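Local structure of phosphoribosylglycinamide synthetase (Anaerococcus prevotii, 4DIM) at residues A[11-16]-A[73-78]; A[37-42]-A[52-57]; A[58-63]-A[84-89]. The protein is thought to bind ATP and act as an ATP-grasp ligase related to phosphoribosylglycinamide synthetase, probably with a metal ion. All coordinates share one frame; numbering follows the deposited sequence.

Contact 1: residues A[11-16]-A[73-78]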
loop_
_atom_site.group_PDB
_atom_site.type_symbol
_atom_site.label_atom_id
_atom_site.label_comp_id
_atom_site.label_asym_id
_atom_site.label_seq_id
_atom_site.Cartn_x
_atom_site.Cartn_y
_atom_site.Cartn_z
ATOM N N LEU A 11 2.233 1.572 -20.221
ATOM C CA LEU A 11 2.832 2.721 -19.551
ATOM C C LEU A 11 2.755 2.450 -18.076
ATOM O O LEU A 11 1.660 2.220 -17.554
ATOM C CB LEU A 11 2.108 4.037 -19.915
ATOM C CG LEU A 11 2.357 5.243 -18.983
ATOM C CD1 LEU A 11 3.709 5.945 -19.300
ATOM C CD2 LEU A 11 1.194 6.217 -19.040
ATOM N N ILE A 12 3.897 2.425 -17.395
ATOM C CA ILE A 12 3.899 2.217 -15.960
ATOM C C ILE A 12 4.104 3.567 -15.333
ATOM O O ILE A 12 5.131 4.189 -15.580
ATOM C CB ILE A 12 4.924 1.185 -15.493
ATOM C CG1 ILE A 12 4.574 -0.216 -16.052
ATOM C CG2 ILE A 12 4.966 1.186 -13.957
ATOM C CD1 ILE A 12 5.776 -1.219 -16.115
ATOM N N LEU A 13 3.148 4.026 -14.520
ATOM C CA LEU A 13 3.246 5.340 -13.877
ATOM C C LEU A 13 4.093 5.217 -12.639
ATOM O O LEU A 13 3.672 4.573 -11.678
ATOM C CB LEU A 13 1.867 5.893 -13.509
ATOM C CG LEU A 13 1.002 6.377 -14.659
ATOM C CD1 LEU A 13 0.319 5.202 -15.366
ATOM C CD2 LEU A 13 -0.058 7.305 -14.172
ATOM N N GLY A 14 5.291 5.775 -12.701
ATOM C CA GLY A 14 6.262 5.761 -11.627
ATOM C C GLY A 14 7.384 4.819 -11.965
ATOM O O GLY A 14 7.142 3.816 -12.634
ATOM N N ALA A 15 8.632 5.136 -11.527
ATOM C CA ALA A 15 9.781 4.251 -11.751
ATOM C C ALA A 15 10.781 4.320 -10.614
ATOM O O ALA A 15 11.973 4.342 -10.871
ATOM C CB ALA A 15 10.446 4.560 -13.073
ATOM N N GLY A 16 10.295 4.214 -9.376
ATOM C CA GLY A 16 11.131 4.132 -8.177
ATOM C C GLY A 16 11.671 2.733 -7.868
ATOM O O GLY A 16 11.207 1.741 -8.425
ATOM N N ASP A 73 -1.617 0.281 -24.927
ATOM C CA ASP A 73 -2.549 -0.840 -24.829
ATOM C C ASP A 73 -3.097 -0.889 -23.403
ATOM O O ASP A 73 -4.252 -1.275 -23.222
ATOM C CB ASP A 73 -1.889 -2.160 -25.232
ATOM C CG ASP A 73 -1.666 -2.203 -26.726
ATOM O OD1 ASP A 73 -2.672 -2.208 -27.474
ATOM O OD2 ASP A 73 -0.488 -2.136 -27.151
ATOM N N GLY A 74 -2.292 -0.455 -22.425
ATOM C CA GLY A 74 -2.702 -0.358 -21.034
ATOM C C GLY A 74 -1.838 0.581 -20.215
ATOM O O GLY A 74 -0.855 1.146 -20.694
ATOM N N ALA A 75 -2.199 0.736 -18.945
ATOM C CA ALA A 75 -1.406 1.509 -17.995
ATOM C C ALA A 75 -1.527 0.898 -16.613
ATOM O O ALA A 75 -2.518 0.243 -16.271
ATOM C CB ALA A 75 -1.796 2.977 -17.975
ATOM N N ALA A 76 -0.455 1.046 -15.852
ATOM C CA ALA A 76 -0.421 0.472 -14.529
ATOM C C ALA A 76 0.409 1.312 -13.599
ATOM O O ALA A 76 1.224 2.113 -14.023
ATOM C CB ALA A 76 0.131 -0.940 -14.607
ATOM N N THR A 77 0.126 1.182 -12.332
ATOM C CA THR A 77 0.863 1.835 -11.257
ATOM C C THR A 77 0.918 0.810 -10.209
ATOM O O THR A 77 0.173 -0.165 -10.270
ATOM C CB THR A 77 0.243 3.171 -10.805
ATOM O OG1 THR A 77 1.199 3.892 -10.002
ATOM C CG2 THR A 77 -1.034 2.994 -10.029
ATOM N N CYS A 78 1.833 0.967 -9.287
ATOM C CA CYS A 78 1.975 -0.010 -8.244
ATOM C C CYS A 78 2.787 0.592 -7.124
ATOM O O CYS A 78 3.512 1.560 -7.342
ATOM C CB CYS A 78 2.594 -1.299 -8.819
ATOM S SG CYS A 78 4.368 -1.547 -8.492
#
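Leu11–Leu13 and Gly74–Ala76 are adjacent parallel strands of the Rossmann-like sheet near the N terminus of this probable ATP-grasp enzyme. Their short axes approach to 4.7 Å at an angle of 23°, and the bridges Leu11–Ala75 and Ile12–Ala76 set the register. The hydrogen bonds follow from it: Leu11 N donates to Gly74 O (3.2 Å), Ala76 N to Leu11 O (3.0 Å), and Leu13 N to Ala76 O (2.8 Å). One step further along, a side chain joins in: Thr77 OG1 donates to Leu13 O at 3.1 Å, tilted 21° from the carbonyl plane. With OG1 anti to its own backbone N (chi1 -166°), the hydroxyl is set to meet that oxygen. An alanine here would probably leave Leu13 O without its hydroxyl donor, dependent on a weak bond from Gln19 NE2, and open a gap against Ile84 and Leu87, where CG2 packs. The apolar contacts are few, and the second strand offers only the methyl groups of Ala75 and Ala76 beside Gly74. Leu13 CD1 reaches back over the neighbouring strand to Ala75 CB (4.0 Å), while Leu11 and Ala75 meet more loosely, CB to CB at 4.5 Å. Gly16 belongs to a sequence resembling the glycine-rich turn of Rossmann-type folds, directly after the first strand. The side chains divide between two helix layers: Ala75, Leu13 and Thr77 pack on helix 84-94, whereas Ile12 and Ala76 meet helix 20-29 through Tyr23 and Leu22, respectively. Strand 9-13 also bonds to strand 32-37 through the backbone of Ile12, which places it inside the sheet, with strand 74-76 at the edge.

Contact 2: residues A[37-42]-A[52-57]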
loop_
_atom_site.group_PDB
_atom_site.type_symbol
_atom_site.label_atom_id
_atom_site.label_comp_id
_atom_site.label_asym_id
_atom_site.label_seq_id
_atom_site.Cartn_x
_atom_site.Cartn_y
_atom_site.Cartn_z
ATOM N N THR A 37 7.678 8.949 -15.916
ATOM C CA THR A 37 8.420 9.405 -14.749
ATOM C C THR A 37 8.981 10.833 -14.869
ATOM O O THR A 37 8.720 11.555 -15.822
ATOM C CB THR A 37 9.564 8.394 -14.491
ATOM O OG1 THR A 37 10.282 8.768 -13.314
ATOM C CG2 THR A 37 10.545 8.268 -15.677
HETATM N N MSE A 38 9.711 11.234 -13.831
HETATM C CA MSE A 38 10.339 12.536 -13.704
HETATM C C MSE A 38 11.841 12.339 -14.036
HETATM O O MSE A 38 12.336 11.213 -13.920
HETATM C CB MSE A 38 10.087 13.038 -12.248
HETATM C CG MSE A 38 9.649 14.506 -12.088
HETATM SE SE MSE A 38 8.275 15.173 -13.296
HETATM C CE MSE A 38 8.607 17.120 -13.130
ATOM N N PRO A 39 12.568 13.381 -14.483
ATOM C CA PRO A 39 13.994 13.227 -14.844
ATOM C C PRO A 39 14.827 12.177 -14.084
ATOM O O PRO A 39 15.432 11.308 -14.718
ATOM C CB PRO A 39 14.567 14.631 -14.576
ATOM C CG PRO A 39 13.361 15.542 -14.339
ATOM C CD PRO A 39 12.148 14.764 -14.743
ATOM N N ASN A 40 14.870 12.262 -12.745
ATOM C CA ASN A 40 15.704 11.382 -11.927
ATOM C C ASN A 40 14.838 10.305 -11.248
ATOM O O ASN A 40 14.011 10.610 -10.375
ATOM C CB ASN A 40 16.491 12.228 -10.903
ATOM C CG ASN A 40 17.134 13.493 -11.480
ATOM O OD1 ASN A 40 17.010 14.583 -10.905
ATOM N ND2 ASN A 40 17.830 13.399 -12.626
ATOM N N ALA A 41 15.008 9.044 -11.702
ATOM C CA ALA A 41 14.264 7.872 -11.208
ATOM C C ALA A 41 15.210 6.678 -11.025
ATOM O O ALA A 41 16.422 6.826 -11.213
ATOM C CB ALA A 41 13.164 7.523 -12.192
ATOM N N HIS A 42 14.672 5.500 -10.680
ATOM C CA HIS A 42 15.507 4.318 -10.464
ATOM C C HIS A 42 16.107 3.794 -11.780
ATOM O O HIS A 42 15.355 3.539 -12.713
ATOM C CB HIS A 42 14.690 3.224 -9.794
ATOM C CG HIS A 42 15.507 2.313 -8.948
ATOM N ND1 HIS A 42 15.523 0.949 -9.165
ATOM C CD2 HIS A 42 16.279 2.598 -7.878
ATOM C CE1 HIS A 42 16.307 0.446 -8.223
ATOM N NE2 HIS A 42 16.789 1.404 -7.432
ATOM N N ILE A 52 10.965 5.991 -22.151
ATOM C CA ILE A 52 10.819 6.893 -21.012
ATOM C C ILE A 52 10.014 8.043 -21.474
ATOM O O ILE A 52 10.353 8.611 -22.501
ATOM C CB ILE A 52 12.153 7.378 -20.398
ATOM C CG1 ILE A 52 13.076 6.172 -20.085
ATOM C CG2 ILE A 52 11.874 8.241 -19.132
ATOM C CD1 ILE A 52 14.396 6.483 -19.504
ATOM N N SER A 53 8.947 8.382 -20.742
ATOM C CA SER A 53 8.057 9.509 -21.055
ATOM C C SER A 53 8.073 10.389 -19.844
ATOM O O SER A 53 7.729 9.939 -18.751
ATOM C CB SER A 53 6.646 9.037 -21.405
ATOM O OG SER A 53 5.897 10.093 -21.985
ATOM N N TYR A 54 8.611 11.593 -19.993
ATOM C CA TYR A 54 8.772 12.474 -18.868
ATOM C C TYR A 54 7.437 13.130 -18.561
ATOM O O TYR A 54 6.823 13.732 -19.439
ATOM C CB TYR A 54 9.890 13.475 -19.134
ATOM C CG TYR A 54 11.280 12.869 -19.106
ATOM C CD1 TYR A 54 12.174 13.084 -20.145
ATOM C CD2 TYR A 54 11.740 12.180 -17.990
ATOM C CE1 TYR A 54 13.476 12.593 -20.094
ATOM C CE2 TYR A 54 13.033 11.669 -17.935
ATOM C CZ TYR A 54 13.905 11.879 -18.987
ATOM O OH TYR A 54 15.198 11.398 -18.935
HETATM N N MSE A 55 6.946 12.935 -17.328
HETATM C CA MSE A 55 5.649 13.455 -16.907
HETATM C C MSE A 55 5.537 13.458 -15.418
HETATM O O MSE A 55 6.088 12.575 -14.772
HETATM C CB MSE A 55 4.494 12.584 -17.490
HETATM C CG MSE A 55 4.601 11.067 -17.138
HETATM SE SE MSE A 55 3.144 9.993 -17.778
HETATM C CE MSE A 55 3.313 10.218 -19.616
ATOM N N ASP A 56 4.794 14.426 -14.871
ATOM C CA ASP A 56 4.436 14.455 -13.457
ATOM C C ASP A 56 3.128 13.640 -13.362
ATOM O O ASP A 56 2.058 14.068 -13.835
ATOM C CB ASP A 56 4.306 15.880 -12.903
ATOM C CG ASP A 56 3.781 15.916 -11.483
ATOM O OD1 ASP A 56 4.088 14.954 -10.699
ATOM O OD2 ASP A 56 3.055 16.888 -11.145
ATOM N N ILE A 57 3.264 12.437 -12.801
ATOM C CA ILE A 57 2.196 11.445 -12.696
ATOM C C ILE A 57 1.118 11.824 -11.645
ATOM O O ILE A 57 0.015 11.273 -11.656
ATOM C CB ILE A 57 2.774 10.036 -12.422
ATOM C CG1 ILE A 57 3.344 9.877 -10.963
ATOM C CG2 ILE A 57 3.798 9.650 -13.532
ATOM C CD1 ILE A 57 3.767 8.425 -10.623
#
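Thr37 and Tyr54 form a parallel bridge with their CA atoms 5.2 Å apart, at the point where strand 32-37 turns into a loop. Two backbone bonds hold Thr37 from both its amide and its carbonyl: its N donates to Ser53 O (3.0 Å), and its O accepts from Met55 N (2.7 Å). Helix 43-48 links the two strands, giving a beta-alpha-beta crossover of the Rossmann-like sheet, with 51-54 as an outermost strand. On the bridge's side of the sheet, Thr37 CG2 meets Ile52 CG2 at 3.7 Å, the two side chains crossing at a slant. The Tyr54 ring turns one edge to Thr37 O, which lies near its plane. Its CE2 also reaches Pro39 CA at 3.6 Å. Met38, present as selenomethionine, starts away from the other segment, but its chain bends at chi2 (45°) and SE ends 3.7 Å from Met55 O and close to Asp56 CB. At the strand's end, Thr37 OG1 donates to Met38 O of the next residue at 3.3 Å, using a lone pair in the plane of that carbonyl.

Contact 3: residues A[58-63]-A[84-89]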
loop_
_atom_site.group_PDB
_atom_site.type_symbol
_atom_site.label_atom_id
_atom_site.label_comp_id
_atom_site.label_asym_id
_atom_site.label_seq_id
_atom_site.Cartn_x
_atom_site.Cartn_y
_atom_site.Cartn_z
ATOM N N SER A 58 1.429 12.771 -10.767
ATOM C CA SER A 58 0.481 13.274 -9.785
ATOM C C SER A 58 -0.455 14.337 -10.397
ATOM O O SER A 58 -1.358 14.818 -9.709
ATOM C CB SER A 58 1.251 13.876 -8.610
ATOM O OG SER A 58 1.913 15.061 -9.018
ATOM N N ASN A 59 -0.230 14.712 -11.663
ATOM C CA ASN A 59 -0.997 15.718 -12.349
ATOM C C ASN A 59 -1.877 15.010 -13.363
ATOM O O ASN A 59 -1.440 14.763 -14.483
ATOM C CB ASN A 59 -0.024 16.704 -12.975
ATOM C CG ASN A 59 -0.626 17.972 -13.502
ATOM O OD1 ASN A 59 -1.848 18.164 -13.501
ATOM N ND2 ASN A 59 0.245 18.883 -13.948
ATOM N N PRO A 60 -3.121 14.633 -12.988
ATOM C CA PRO A 60 -3.961 13.868 -13.920
ATOM C C PRO A 60 -4.235 14.582 -15.220
ATOM O O PRO A 60 -4.378 13.899 -16.231
ATOM C CB PRO A 60 -5.261 13.617 -13.133
ATOM C CG PRO A 60 -5.249 14.537 -12.030
ATOM C CD PRO A 60 -3.811 14.797 -11.690
ATOM N N ASP A 61 -4.297 15.934 -15.196
ATOM C CA ASP A 61 -4.543 16.742 -16.402
ATOM C C ASP A 61 -3.341 16.697 -17.368
ATOM O O ASP A 61 -3.540 16.472 -18.556
ATOM C CB ASP A 61 -4.892 18.197 -16.043
ATOM C CG ASP A 61 -6.371 18.402 -15.752
ATOM O OD1 ASP A 61 -6.767 18.277 -14.570
ATOM O OD2 ASP A 61 -7.148 18.580 -16.718
ATOM N N GLU A 62 -2.113 16.880 -16.863
ATOM C CA GLU A 62 -0.902 16.791 -17.695
ATOM C C GLU A 62 -0.767 15.416 -18.315
ATOM O O GLU A 62 -0.464 15.288 -19.488
ATOM C CB GLU A 62 0.348 17.074 -16.854
ATOM C CG GLU A 62 1.638 17.182 -17.651
ATOM C CD GLU A 62 2.861 16.834 -16.831
ATOM O OE1 GLU A 62 3.224 15.636 -16.797
ATOM O OE2 GLU A 62 3.418 17.741 -16.169
ATOM N N VAL A 63 -0.977 14.388 -17.500
ATOM C CA VAL A 63 -0.855 12.999 -17.905
ATOM C C VAL A 63 -1.814 12.665 -19.029
ATOM O O VAL A 63 -1.389 12.029 -19.982
ATOM C CB VAL A 63 -1.062 12.082 -16.688
ATOM C CG1 VAL A 63 -1.358 10.642 -17.104
ATOM C CG2 VAL A 63 0.168 12.131 -15.794
ATOM N N ILE A 84 -2.219 7.444 -8.922
ATOM C CA ILE A 84 -3.383 6.563 -8.889
ATOM C C ILE A 84 -4.596 7.217 -9.520
ATOM O O ILE A 84 -5.397 6.548 -10.169
ATOM C CB ILE A 84 -3.672 6.075 -7.432
ATOM C CG1 ILE A 84 -4.644 4.862 -7.418
ATOM C CG2 ILE A 84 -4.240 7.211 -6.522
ATOM C CD1 ILE A 84 -4.306 3.763 -8.374
ATOM N N VAL A 85 -4.740 8.512 -9.352
ATOM C CA VAL A 85 -5.822 9.251 -9.997
ATOM C C VAL A 85 -5.510 9.384 -11.481
ATOM O O VAL A 85 -6.354 9.072 -12.306
ATOM C CB VAL A 85 -6.021 10.615 -9.328
ATOM C CG1 VAL A 85 -6.961 11.497 -10.154
ATOM C CG2 VAL A 85 -6.552 10.409 -7.914
ATOM N N SER A 86 -4.289 9.825 -11.817
ATOM C CA SER A 86 -3.844 9.979 -13.207
ATOM C C SER A 86 -4.053 8.673 -13.953
ATOM O O SER A 86 -4.657 8.711 -15.012
ATOM C CB SER A 86 -2.391 10.426 -13.254
ATOM O OG SER A 86 -2.156 11.361 -12.216
ATOM N N LEU A 87 -3.729 7.513 -13.349
ATOM C CA LEU A 87 -4.031 6.225 -13.998
ATOM C C LEU A 87 -5.529 6.081 -14.311
ATOM O O LEU A 87 -5.909 5.683 -15.414
ATOM C CB LEU A 87 -3.630 5.078 -13.099
ATOM C CG LEU A 87 -4.026 3.673 -13.551
ATOM C CD1 LEU A 87 -3.518 3.366 -14.944
ATOM C CD2 LEU A 87 -3.450 2.669 -12.598
ATOM N N ALA A 88 -6.368 6.379 -13.318
ATOM C CA ALA A 88 -7.810 6.302 -13.440
ATOM C C ALA A 88 -8.320 7.161 -14.630
ATOM O O ALA A 88 -9.144 6.675 -15.422
ATOM C CB ALA A 88 -8.457 6.740 -12.136
ATOM N N ARG A 89 -7.769 8.391 -14.804
ATOM C CA ARG A 89 -8.149 9.234 -15.934
ATOM C C ARG A 89 -7.659 8.622 -17.252
ATOM O O ARG A 89 -8.443 8.562 -18.216
ATOM C CB ARG A 89 -7.642 10.678 -15.811
ATOM C CG ARG A 89 -8.531 11.638 -16.657
ATOM C CD ARG A 89 -8.263 13.109 -16.402
ATOM N NE ARG A 89 -8.847 13.550 -15.137
ATOM C CZ ARG A 89 -8.693 14.760 -14.603
ATOM N NH1 ARG A 89 -7.964 15.684 -15.223
ATOM N NH2 ARG A 89 -9.265 15.056 -13.437
#
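Arg89 NH1 donates to Asp61 OD1 at 2.9 Å, a salt bridge whose hydrogen bond is weak, bent to 150° at the hydrogen. The carboxylate and guanidinium planes stand 81° apart, so the aspartate meets the edge of the arginine with its own plane turned almost upright. A second carboxylate, that of Glu101 in helix 101-108, forms a salt bridge with NH2, so the arginine lies between two acidic groups that would probably stabilise its positive charge. One guanidinium face is covered by Pro60, whose CB sits 3.9 Å above the plane over its centre. The bend at chi3 (-76°) brings Arg89 NE within 4.1 Å of that same CB. Beside this, the helices come close where one residue is small: the CA atoms of Pro60 and Ser86 are 4.0 Å apart. Ser86 CB packs on Val63 CG2 (4.0 Å), and Pro60 CG touches Val85 CG1, also at 4.0 Å. The contact thus joins the first turn of helix 60-66, where Val63 N bonds to Asn59 O, to the first turns of helix 84-94. Such helix-against-helix packing beside a parallel sheet is characteristic of the layered alpha/beta architecture of Rossmann-like domains.

Overall arrangement
From the N terminus, strand 9-13 enters the first segment of contact 1, whose partner strand lies 57 residues further on and closes the widest loop of the three. Contact 2 is nested inside that loop, pairing strand 51-54 with the end of strand 32-37. It closes before contact 3 opens at helix 60-66. Contact 3 crosses contact 1, because strand 74-76 lies between its two helical segments. The contacts also touch: Ala15 O probably accepts from His42 N, Glu62 OE1 from Asp56 N, and Leu87 packs on Ala75 and Thr77. Together they join the edge strands, central strands and one helix layer of the N-terminal parallel sheet.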